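Local coordinates for hypothetical protein PH1897 (Pyrococcus horikoshii, PDB 1VDW), which probably hydrolyses fructose 1,6-bisphosphate to fructose 6-phosphate with magnesium, as a homodimeric member of the inositol monophosphatase superfamily, at residues W6-I9 with A10-I14; E42-V45 with V46-V49; G88-N91 with F92-I96; N241-L244 with L245-L249. All coordinates share one frame; numbering follows the deposited sequence. Where two conformers were deposited one is given.

Contact 1: residues W6-I9 with A10-I14; sequences WRKI and AIDII
K8 and D12, one turn apart on helix 3-20, are joined by a salt bridge from K8 NZ to D12 OD2, 2.8 Å long. The ammonium comes to the syn side of OD2, the side of the other carboxylate oxygen. K8 reaches it by a chain that sets off with CG opposite the backbone N (chi1 -178°), bends once at chi2 (-87°) and then runs straight, bringing CD and CE alongside D12 OD2. A water grips the other oxygen: it donates to D12 OD1 over 2.8 Å and to K8 O over 3.1 Å. That carbonyl also accepts the helical bond from D12 N at 3.1 Å, and the i to i+4 ladder continues from A10 N to W6 O and from I13 N to I9 O. On the buried flank, in one of the two conformers of I9, its CG2 lies 4.0 Å from CD1 of I13, and both isoleucines pack on F58 of helix 45-60. A10 turns to Y113 and F115 of strand 110-118, while R7 forms a salt bridge with E126. K57 of helix 45-60 is a second cationic partner of D12 OD2. An alanine in place of D12 would probably leave K8 and K57 without their shared anion and the water without one acceptor. With two lysines on one oxygen, the carboxylate is likely to stay ionised and to link the two helices by charge above their apolar seam.

Contact 2: residues E42-V45 with V46-V49; sequences ETKV and VDKV
K44 and D47 meet where strand 43-44 turns into helix 45-60, with K44 at the N-cap position. Polar contacts come first. The carboxylate of D47 reaches back to the backbone: K44 N donates to D47 OD2 at 2.9 Å, and OD2 receives it on its anti lone pair, away from OD1. CG of D47 lies opposite its own carbonyl carbon (chi1 -58°), which turns the acid back toward the helix start. A water donates to the same OD2 at 2.7 Å and to E42 O at 2.6 Å, bridging the two, while OD1 accepts from S89 of helix 89-93. An alanine at D47 would probably leave K44 N and S89 without their acceptor and the water without one acceptor here. In the backbone, K48 N to K44 O and V49 N to V45 O open the helical ladder. The lysine ends turn elsewhere, K44 to T33 and S31, K48 to E51. Apolar contacts complete the joint: V46 faces L86, predicted to bind magnesium, and F92, while the methyl group CG2 of T43 touches CB of D47 at 4.2 Å. V45 and V49 point the same way side by side, CG1 of V45 lying 4.0 Å from CG2 of V49.

Contact 3: residues G88-N91 with F92-I96; sequences GSYN and FINGI
Y90 swings its ring opposite its backbone N (chi1 176°), and N94 turns its amide back along the helix (chi1 -79°), which brings ND2 over one face of the ring. The setting is the C-terminal end of the short helix 89-93, finished by a Schellman motif whose C-prime residue is G95, at positive phi. I96 N donates to N91 O over 2.8 Å and G95 N to F92 O over 3.2 Å. N91 O also accepts from N94 N, the two donors coming from opposite faces of its plane. The amide of N94 serves twice: ND2 gives a nearly straight bond to Y90 O at 3.0 Å, the oxygen lying almost in that amide plane, and sits 3.0 Å above the ring toward the rim, with ring and amide planes 27° apart. Past the turn, I96 sets CB against CB of N91 at 3.6 Å and sends CD1 obliquely toward the tyrosine ring. At the other end, G88 has backbone angles that call for glycine, and its carbonyl receives F92 N. It follows D87, predicted to bind catalytic magnesium. N91 ND2 donates to the carbonyls of F98 and L172. The outer side is dimer interface: Y90 OH bonds to A186 O and R143 of the second subunit, and N91 OD1 accepts from NE of R170, also of the second subunit.

Contact 4: residues N241-L244 with L245-L249; sequences NEEL and LETIL
L244 and I248 make the tight side of helix 242-250, CG of the leucine 4.1 Å from CD1 of the isoleucine one turn on. L244 sends CG opposite its backbone N (chi1 170°), which carries its branch across the isoleucine at a slant. Beneath them I248 N donates to L244 O over 2.8 Å, and CG1 of I248 presses on that carbonyl oxygen at 3.2 Å. At the helix start N241, in the N-cap position, offers OD1 to L244 N at 2.9 Å, in the carbonyl plane and on a lone pair, while its backbone O takes L245 N. This is a side-chain cap that satisfies an amide of the first turn. The outward side is looser and polar. There E242 and E246 cross, their carboxylate planes 55° apart, and OE2 of E242 comes within 2.7 Å of OE2 of E246. Two acid oxygens so near suggest that one group holds a proton. K217 forms a salt bridge with OE1 of E242 and probably eases the charge further. E243 extends its chain on the exposed surface. The apolar face closes over the five-stranded sheet: L245 meets I237 and A239 of strand 234-239 and I215 of strand 215-217, I248 reaches A189 and V191 of strand 189-193, and L244 packs on L145 and P149 in the loops alongside.

In the fold
From the N terminus the four contacts follow in series, neither nesting nor crossing, each spanning only a turn or two. Contact 1 lies on helix 3-20, which packs on helix 45-60 and on strands 110-118 and 123-128 of the large sheet. Contact 2 starts helix 45-60, its centre about 22 Å from that of contact 1. Contact 3, about 12 Å from contact 2 between centres, touches it: K44 and V46 pack on I93, next to the predicted magnesium site, and contact 3 carries on to the second subunit. Contact 4 covers the five-stranded sheet near the C terminus, its centre about 36 Å from that of contact 1, on the opposite side of the chain's centre.

Contact 1: residues W6-I9 with A10-I14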
loop_
_atom_site.group_PDB
_atom_site.type_symbol
_atom_site.label_atom_id
_atom_site.label_comp_id
_atom_site.label_asym_id
_atom_site.label_seq_id
_atom_site.Cartn_x
_atom_site.Cartn_y
_atom_site.Cartn_z
ATOM N N TRP A 6 -30.353 2.993 0.243
ATOM C CA TRP A 6 -29.017 3.532 0.465
ATOM C C TRP A 6 -28.005 2.820 -0.428
ATOM O O TRP A 6 -27.034 3.421 -0.887
ATOM C CB TRP A 6 -28.617 3.397 1.936
ATOM C CG TRP A 6 -29.366 4.337 2.829
ATOM C CD1 TRP A 6 -30.258 4.005 3.813
ATOM C CD2 TRP A 6 -29.320 5.768 2.796
ATOM N NE1 TRP A 6 -30.766 5.141 4.392
ATOM C CE2 TRP A 6 -30.206 6.237 3.792
ATOM C CE3 TRP A 6 -28.608 6.699 2.029
ATOM C CZ2 TRP A 6 -30.409 7.601 4.031
ATOM C CZ3 TRP A 6 -28.809 8.059 2.269
ATOM C CH2 TRP A 6 -29.700 8.494 3.266
ATOM N N ARG A 7 -28.238 1.538 -0.684
ATOM C CA ARG A 7 -27.334 0.783 -1.537
ATOM C C ARG A 7 -27.401 1.323 -2.967
ATOM O O ARG A 7 -26.406 1.320 -3.690
ATOM C CB ARG A 7 -27.680 -0.708 -1.474
ATOM C CG ARG A 7 -27.609 -1.267 -0.051
ATOM C CD ARG A 7 -27.860 -2.764 0.015
ATOM N NE ARG A 7 -26.733 -3.546 -0.489
ATOM C CZ ARG A 7 -26.689 -4.874 -0.478
ATOM N NH1 ARG A 7 -27.710 -5.569 0.011
ATOM N NH2 ARG A 7 -25.623 -5.509 -0.945
ATOM N N LYS A 8 -28.576 1.805 -3.368
ATOM C CA LYS A 8 -28.747 2.381 -4.703
ATOM C C LYS A 8 -27.912 3.659 -4.779
ATOM O O LYS A 8 -27.281 3.956 -5.794
ATOM C CB LYS A 8 -30.231 2.692 -4.954
ATOM C CG LYS A 8 -30.567 3.268 -6.333
ATOM C CD LYS A 8 -30.448 4.787 -6.386
ATOM C CE LYS A 8 -30.900 5.328 -7.740
ATOM N NZ LYS A 8 -30.803 6.813 -7.819
ATOM N N ILE A 9 -27.907 4.416 -3.688
ATOM C CA ILE A 9 -27.135 5.647 -3.632
ATOM C C ILE A 9 -25.638 5.339 -3.739
ATOM O O ILE A 9 -24.890 6.083 -4.375
ATOM C CB ILE A 9 -27.432 6.412 -2.324
ATOM C CG1 ILE A 9 -28.899 6.852 -2.324
ATOM C CG2 ILE A 9 -26.504 7.612 -2.190
ATOM C CD1 ILE A 9 -29.327 7.596 -1.088
ATOM N N ALA A 10 -25.210 4.240 -3.127
ATOM C CA ALA A 10 -23.803 3.852 -3.181
ATOM C C ALA A 10 -23.386 3.654 -4.637
ATOM O O ALA A 10 -22.300 4.069 -5.049
ATOM C CB ALA A 10 -23.579 2.571 -2.390
ATOM N N ILE A 11 -24.257 3.021 -5.420
ATOM C CA ILE A 11 -23.956 2.792 -6.825
ATOM C C ILE A 11 -23.888 4.112 -7.595
ATOM O O ILE A 11 -23.029 4.281 -8.456
ATOM C CB ILE A 11 -24.993 1.865 -7.483
ATOM C CG1 ILE A 11 -25.009 0.519 -6.756
ATOM C CG2 ILE A 11 -24.665 1.680 -8.960
ATOM C CD1 ILE A 11 -23.668 -0.168 -6.693
ATOM N N ASP A 12 -24.793 5.045 -7.303
ATOM C CA ASP A 12 -24.747 6.338 -7.983
ATOM C C ASP A 12 -23.382 6.963 -7.708
ATOM O O ASP A 12 -22.769 7.562 -8.590
ATOM C CB ASP A 12 -25.832 7.294 -7.467
ATOM C CG ASP A 12 -27.241 6.837 -7.802
ATOM O OD1 ASP A 12 -27.423 6.099 -8.792
ATOM O OD2 ASP A 12 -28.172 7.242 -7.074
ATOM N N ILE A 13 -22.913 6.821 -6.472
ATOM C CA ILE A 13 -21.624 7.371 -6.079
ATOM C C ILE A 13 -20.466 6.684 -6.802
ATOM O O ILE A 13 -19.538 7.352 -7.258
ATOM C CB ILE A 13 -21.449 7.284 -4.548
ATOM C CG1 ILE A 13 -22.426 8.259 -3.880
ATOM C CG2 ILE A 13 -20.008 7.597 -4.157
ATOM C CD1 ILE A 13 -22.506 8.138 -2.378
ATOM N N ILE A 14 -20.517 5.360 -6.922
ATOM C CA ILE A 14 -19.462 4.644 -7.637
ATOM C C ILE A 14 -19.366 5.239 -9.038
ATOM O O ILE A 14 -18.284 5.576 -9.514
ATOM C CB ILE A 14 -19.768 3.127 -7.763
ATOM C CG1 ILE A 14 -19.546 2.436 -6.419
ATOM C CG2 ILE A 14 -18.883 2.488 -8.839
ATOM C CD1 ILE A 14 -19.859 0.956 -6.433
HETATM O O HOH W 1 -27.959 3.354 -8.809
#

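Contact 2: residues E42-V45 with V46-V49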
loop_
_atom_site.group_PDB
_atom_site.type_symbol
_atom_site.label_atom_id
_atom_site.label_comp_id
_atom_site.label_asym_id
_atom_site.label_seq_id
_atom_site.Cartn_x
_atom_site.Cartn_y
_atom_site.Cartn_z
ATOM N N GLU A 42 -3.619 21.632 3.011
ATOM C CA GLU A 42 -3.732 21.899 1.577
ATOM C C GLU A 42 -4.861 21.127 0.906
ATOM O O GLU A 42 -4.894 19.898 0.951
ATOM C CB GLU A 42 -2.430 21.542 0.863
ATOM C CG GLU A 42 -1.296 22.515 1.091
ATOM C CD GLU A 42 0.001 22.023 0.478
ATOM O OE1 GLU A 42 -0.045 21.518 -0.665
ATOM O OE2 GLU A 42 1.055 22.150 1.138
ATOM N N THR A 43 -5.776 21.845 0.269
ATOM C CA THR A 43 -6.879 21.199 -0.425
ATOM C C THR A 43 -6.524 21.202 -1.900
ATOM O O THR A 43 -6.155 22.239 -2.446
ATOM C CB THR A 43 -8.211 21.954 -0.216
ATOM O OG1 THR A 43 -8.594 21.906 1.167
ATOM C CG2 THR A 43 -9.308 21.321 -1.061
ATOM N N LYS A 44 -6.614 20.041 -2.537
ATOM C CA LYS A 44 -6.278 19.939 -3.951
ATOM C C LYS A 44 -7.496 19.692 -4.831
ATOM O O LYS A 44 -8.574 19.364 -4.338
ATOM C CB LYS A 44 -5.235 18.839 -4.159
ATOM C CG LYS A 44 -3.899 19.159 -3.503
ATOM C CD LYS A 44 -2.913 18.016 -3.639
ATOM C CE LYS A 44 -1.585 18.364 -2.986
ATOM N NZ LYS A 44 -0.923 19.525 -3.643
ATOM N N VAL A 45 -7.318 19.861 -6.138
ATOM C CA VAL A 45 -8.408 19.676 -7.087
ATOM C C VAL A 45 -9.193 18.387 -6.866
ATOM O O VAL A 45 -10.412 18.420 -6.728
ATOM C CB VAL A 45 -7.895 19.706 -8.549
ATOM C CG1 VAL A 45 -9.002 19.274 -9.504
ATOM C CG2 VAL A 45 -7.421 21.110 -8.904
ATOM N N VAL A 46 -8.504 17.252 -6.807
ATOM C CA VAL A 46 -9.202 15.984 -6.625
ATOM C C VAL A 46 -10.037 15.928 -5.339
ATOM O O VAL A 46 -11.115 15.334 -5.327
ATOM C CB VAL A 46 -8.217 14.787 -6.664
ATOM C CG1 VAL A 46 -7.317 14.795 -5.441
ATOM C CG2 VAL A 46 -8.995 13.488 -6.770
ATOM N N ASP A 47 -9.553 16.545 -4.267
ATOM C CA ASP A 47 -10.294 16.554 -3.004
ATOM C C ASP A 47 -11.606 17.316 -3.160
ATOM O O ASP A 47 -12.660 16.869 -2.707
ATOM C CB ASP A 47 -9.484 17.229 -1.895
ATOM C CG ASP A 47 -8.147 16.575 -1.669
ATOM O OD1 ASP A 47 -8.118 15.340 -1.496
ATOM O OD2 ASP A 47 -7.133 17.301 -1.652
ATOM N N LYS A 48 -11.524 18.476 -3.805
ATOM C CA LYS A 48 -12.690 19.322 -4.010
ATOM C C LYS A 48 -13.705 18.680 -4.942
ATOM O O LYS A 48 -14.911 18.755 -4.696
ATOM C CB LYS A 48 -12.260 20.682 -4.564
ATOM C CG LYS A 48 -13.412 21.665 -4.754
ATOM C CD LYS A 48 -14.168 21.910 -3.454
ATOM C CE LYS A 48 -13.273 22.521 -2.387
ATOM N NZ LYS A 48 -14.036 22.845 -1.147
ATOM N N VAL A 49 -13.229 18.060 -6.014
ATOM C CA VAL A 49 -14.137 17.410 -6.944
ATOM C C VAL A 49 -14.843 16.263 -6.232
ATOM O O VAL A 49 -16.052 16.088 -6.370
ATOM C CB VAL A 49 -13.395 16.866 -8.185
ATOM C CG1 VAL A 49 -14.361 16.091 -9.069
ATOM C CG2 VAL A 49 -12.778 18.023 -8.968
HETATM O O HOH W 2 -4.949 17.555 -0.144
#

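Contact 3: residues G88-N91 with F92-I96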
loop_
_atom_site.group_PDB
_atom_site.type_symbol
_atom_site.label_atom_id
_atom_site.label_comp_id
_atom_site.label_asym_id
_atom_site.label_seq_id
_atom_site.Cartn_x
_atom_site.Cartn_y
_atom_site.Cartn_z
ATOM N N GLY A 88 -7.114 8.801 1.176
ATOM C CA GLY A 88 -5.926 8.470 0.405
ATOM C C GLY A 88 -5.578 9.521 -0.631
ATOM O O GLY A 88 -5.084 9.202 -1.708
ATOM N N SER A 89 -5.815 10.787 -0.295
ATOM C CA SER A 89 -5.538 11.900 -1.198
ATOM C C SER A 89 -4.084 11.949 -1.674
ATOM O O SER A 89 -3.820 12.049 -2.873
ATOM C CB SER A 89 -5.897 13.227 -0.525
ATOM O OG SER A 89 -5.658 14.314 -1.403
ATOM N N TYR A 90 -3.142 11.916 -0.733
ATOM C CA TYR A 90 -1.732 11.946 -1.111
ATOM C C TYR A 90 -1.438 10.795 -2.064
ATOM O O TYR A 90 -0.774 10.966 -3.084
ATOM C CB TYR A 90 -0.807 11.817 0.105
ATOM C CG TYR A 90 0.649 11.747 -0.303
ATOM C CD1 TYR A 90 1.396 12.909 -0.494
ATOM C CD2 TYR A 90 1.255 10.519 -0.588
ATOM C CE1 TYR A 90 2.704 12.857 -0.963
ATOM C CE2 TYR A 90 2.568 10.453 -1.060
ATOM C CZ TYR A 90 3.284 11.627 -1.249
ATOM O OH TYR A 90 4.570 11.584 -1.744
ATOM N N ASN A 91 -1.929 9.611 -1.722
ATOM C CA ASN A 91 -1.689 8.450 -2.564
ATOM C C ASN A 91 -2.225 8.676 -3.965
ATOM O O ASN A 91 -1.533 8.440 -4.953
ATOM C CB ASN A 91 -2.352 7.206 -1.969
ATOM C CG ASN A 91 -1.676 6.725 -0.700
ATOM O OD1 ASN A 91 -0.538 7.099 -0.395
ATOM N ND2 ASN A 91 -2.370 5.869 0.037
ATOM N N PHE A 92 -3.469 9.133 -4.048
ATOM C CA PHE A 92 -4.096 9.375 -5.334
ATOM C C PHE A 92 -3.273 10.293 -6.236
ATOM O O PHE A 92 -3.001 9.952 -7.382
ATOM C CB PHE A 92 -5.481 9.990 -5.134
ATOM C CG PHE A 92 -6.277 10.110 -6.405
ATOM C CD1 PHE A 92 -7.230 9.158 -6.731
ATOM C CD2 PHE A 92 -6.051 11.165 -7.286
ATOM C CE1 PHE A 92 -7.955 9.250 -7.916
ATOM C CE2 PHE A 92 -6.767 11.269 -8.475
ATOM C CZ PHE A 92 -7.721 10.311 -8.790
ATOM N N ILE A 93 -2.869 11.446 -5.716
ATOM C CA ILE A 93 -2.120 12.385 -6.542
ATOM C C ILE A 93 -0.707 11.928 -6.870
ATOM O O ILE A 93 -0.059 12.496 -7.745
ATOM C CB ILE A 93 -2.087 13.805 -5.917
ATOM C CG1 ILE A 93 -1.354 13.795 -4.579
ATOM C CG2 ILE A 93 -3.513 14.317 -5.725
ATOM C CD1 ILE A 93 -1.159 15.180 -3.982
ATOM N N ASN A 94 -0.232 10.894 -6.183
ATOM C CA ASN A 94 1.099 10.370 -6.447
ATOM C C ASN A 94 1.057 9.011 -7.129
ATOM O O ASN A 94 2.067 8.317 -7.205
ATOM C CB ASN A 94 1.902 10.322 -5.152
ATOM C CG ASN A 94 2.439 11.683 -4.776
ATOM O OD1 ASN A 94 3.450 12.133 -5.322
ATOM N ND2 ASN A 94 1.751 12.366 -3.869
ATOM N N GLY A 95 -0.117 8.648 -7.634
ATOM C CA GLY A 95 -0.271 7.386 -8.338
ATOM C C GLY A 95 -0.144 6.133 -7.495
ATOM O O GLY A 95 0.117 5.057 -8.035
ATOM N N ILE A 96 -0.318 6.263 -6.183
ATOM C CA ILE A 96 -0.229 5.119 -5.274
ATOM C C ILE A 96 -1.652 4.555 -5.212
ATOM O O ILE A 96 -2.579 5.239 -4.776
ATOM C CB ILE A 96 0.272 5.582 -3.904
ATOM C CG1 ILE A 96 1.649 6.240 -4.065
ATOM C CG2 ILE A 96 0.332 4.404 -2.944
ATOM C CD1 ILE A 96 2.255 6.764 -2.782
#

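Contact 4: residues N241-L244 with L245-L249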
loop_
_atom_site.group_PDB
_atom_site.type_symbol
_atom_site.label_atom_id
_atom_site.label_comp_id
_atom_site.label_asym_id
_atom_site.label_seq_id
_atom_site.Cartn_x
_atom_site.Cartn_y
_atom_site.Cartn_z
ATOM N N ASN A 241 -8.886 -10.583 17.152
ATOM C CA ASN A 241 -8.632 -11.418 18.318
ATOM C C ASN A 241 -8.448 -10.530 19.545
ATOM O O ASN A 241 -7.647 -9.597 19.527
ATOM C CB ASN A 241 -7.371 -12.246 18.039
ATOM C CG ASN A 241 -7.003 -13.170 19.175
ATOM O OD1 ASN A 241 -6.409 -12.749 20.166
ATOM N ND2 ASN A 241 -7.351 -14.443 19.032
ATOM N N GLU A 242 -9.195 -10.822 20.609
ATOM C CA GLU A 242 -9.124 -10.037 21.839
ATOM C C GLU A 242 -7.752 -10.089 22.507
ATOM O O GLU A 242 -7.260 -9.072 22.993
ATOM C CB GLU A 242 -10.198 -10.508 22.825
ATOM C CG GLU A 242 -10.212 -9.780 24.170
ATOM C CD GLU A 242 -10.421 -8.278 24.048
ATOM O OE1 GLU A 242 -11.222 -7.848 23.191
ATOM O OE2 GLU A 242 -9.796 -7.524 24.826
ATOM N N GLU A 243 -7.132 -11.265 22.533
ATOM C CA GLU A 243 -5.818 -11.393 23.156
ATOM C C GLU A 243 -4.782 -10.539 22.430
ATOM O O GLU A 243 -3.942 -9.902 23.061
ATOM C CB GLU A 243 -5.361 -12.854 23.171
ATOM C CG GLU A 243 -4.060 -13.075 23.933
ATOM C CD GLU A 243 -3.605 -14.523 23.919
ATOM O OE1 GLU A 243 -2.636 -14.845 24.639
ATOM O OE2 GLU A 243 -4.212 -15.336 23.190
ATOM N N LEU A 244 -4.845 -10.528 21.103
ATOM C CA LEU A 244 -3.916 -9.733 20.306
ATOM C C LEU A 244 -4.143 -8.251 20.584
ATOM O O LEU A 244 -3.195 -7.488 20.769
ATOM C CB LEU A 244 -4.119 -10.026 18.816
ATOM C CG LEU A 244 -3.403 -9.110 17.815
ATOM C CD1 LEU A 244 -1.909 -9.113 18.082
ATOM C CD2 LEU A 244 -3.700 -9.576 16.393
ATOM N N LEU A 245 -5.409 -7.852 20.622
ATOM C CA LEU A 245 -5.753 -6.462 20.885
ATOM C C LEU A 245 -5.179 -6.043 22.237
ATOM O O LEU A 245 -4.577 -4.979 22.362
ATOM C CB LEU A 245 -7.276 -6.286 20.870
ATOM C CG LEU A 245 -7.819 -4.859 20.730
ATOM C CD1 LEU A 245 -9.281 -4.917 20.328
ATOM C CD2 LEU A 245 -7.641 -4.089 22.027
ATOM N N GLU A 246 -5.360 -6.886 23.248
ATOM C CA GLU A 246 -4.842 -6.575 24.573
ATOM C C GLU A 246 -3.317 -6.535 24.581
ATOM O O GLU A 246 -2.715 -5.708 25.267
ATOM C CB GLU A 246 -5.369 -7.583 25.598
ATOM C CG GLU A 246 -6.826 -7.332 25.963
ATOM C CD GLU A 246 -7.354 -8.293 27.002
ATOM O OE1 GLU A 246 -6.621 -8.583 27.972
ATOM O OE2 GLU A 246 -8.508 -8.747 26.856
ATOM N N THR A 247 -2.691 -7.420 23.810
ATOM C CA THR A 247 -1.236 -7.442 23.728
ATOM C C THR A 247 -0.744 -6.142 23.100
ATOM O O THR A 247 0.264 -5.578 23.523
ATOM C CB THR A 247 -0.740 -8.630 22.886
ATOM O OG1 THR A 247 -1.043 -9.852 23.569
ATOM C CG2 THR A 247 0.764 -8.535 22.651
ATOM N N ILE A 248 -1.463 -5.664 22.089
ATOM C CA ILE A 248 -1.089 -4.419 21.433
ATOM C C ILE A 248 -1.188 -3.265 22.428
ATOM O O ILE A 248 -0.287 -2.434 22.516
ATOM C CB ILE A 248 -1.997 -4.138 20.210
ATOM C CG1 ILE A 248 -1.698 -5.159 19.107
ATOM C CG2 ILE A 248 -1.775 -2.715 19.702
ATOM C CD1 ILE A 248 -2.666 -5.117 17.941
ATOM N N LEU A 249 -2.279 -3.218 23.186
ATOM C CA LEU A 249 -2.455 -2.155 24.170
ATOM C C LEU A 249 -1.324 -2.165 25.198
ATOM O O LEU A 249 -0.810 -1.111 25.575
ATOM C CB LEU A 249 -3.806 -2.302 24.876
ATOM C CG LEU A 249 -5.043 -2.011 24.020
ATOM C CD1 LEU A 249 -6.301 -2.311 24.822
ATOM C CD2 LEU A 249 -5.026 -0.558 23.565
#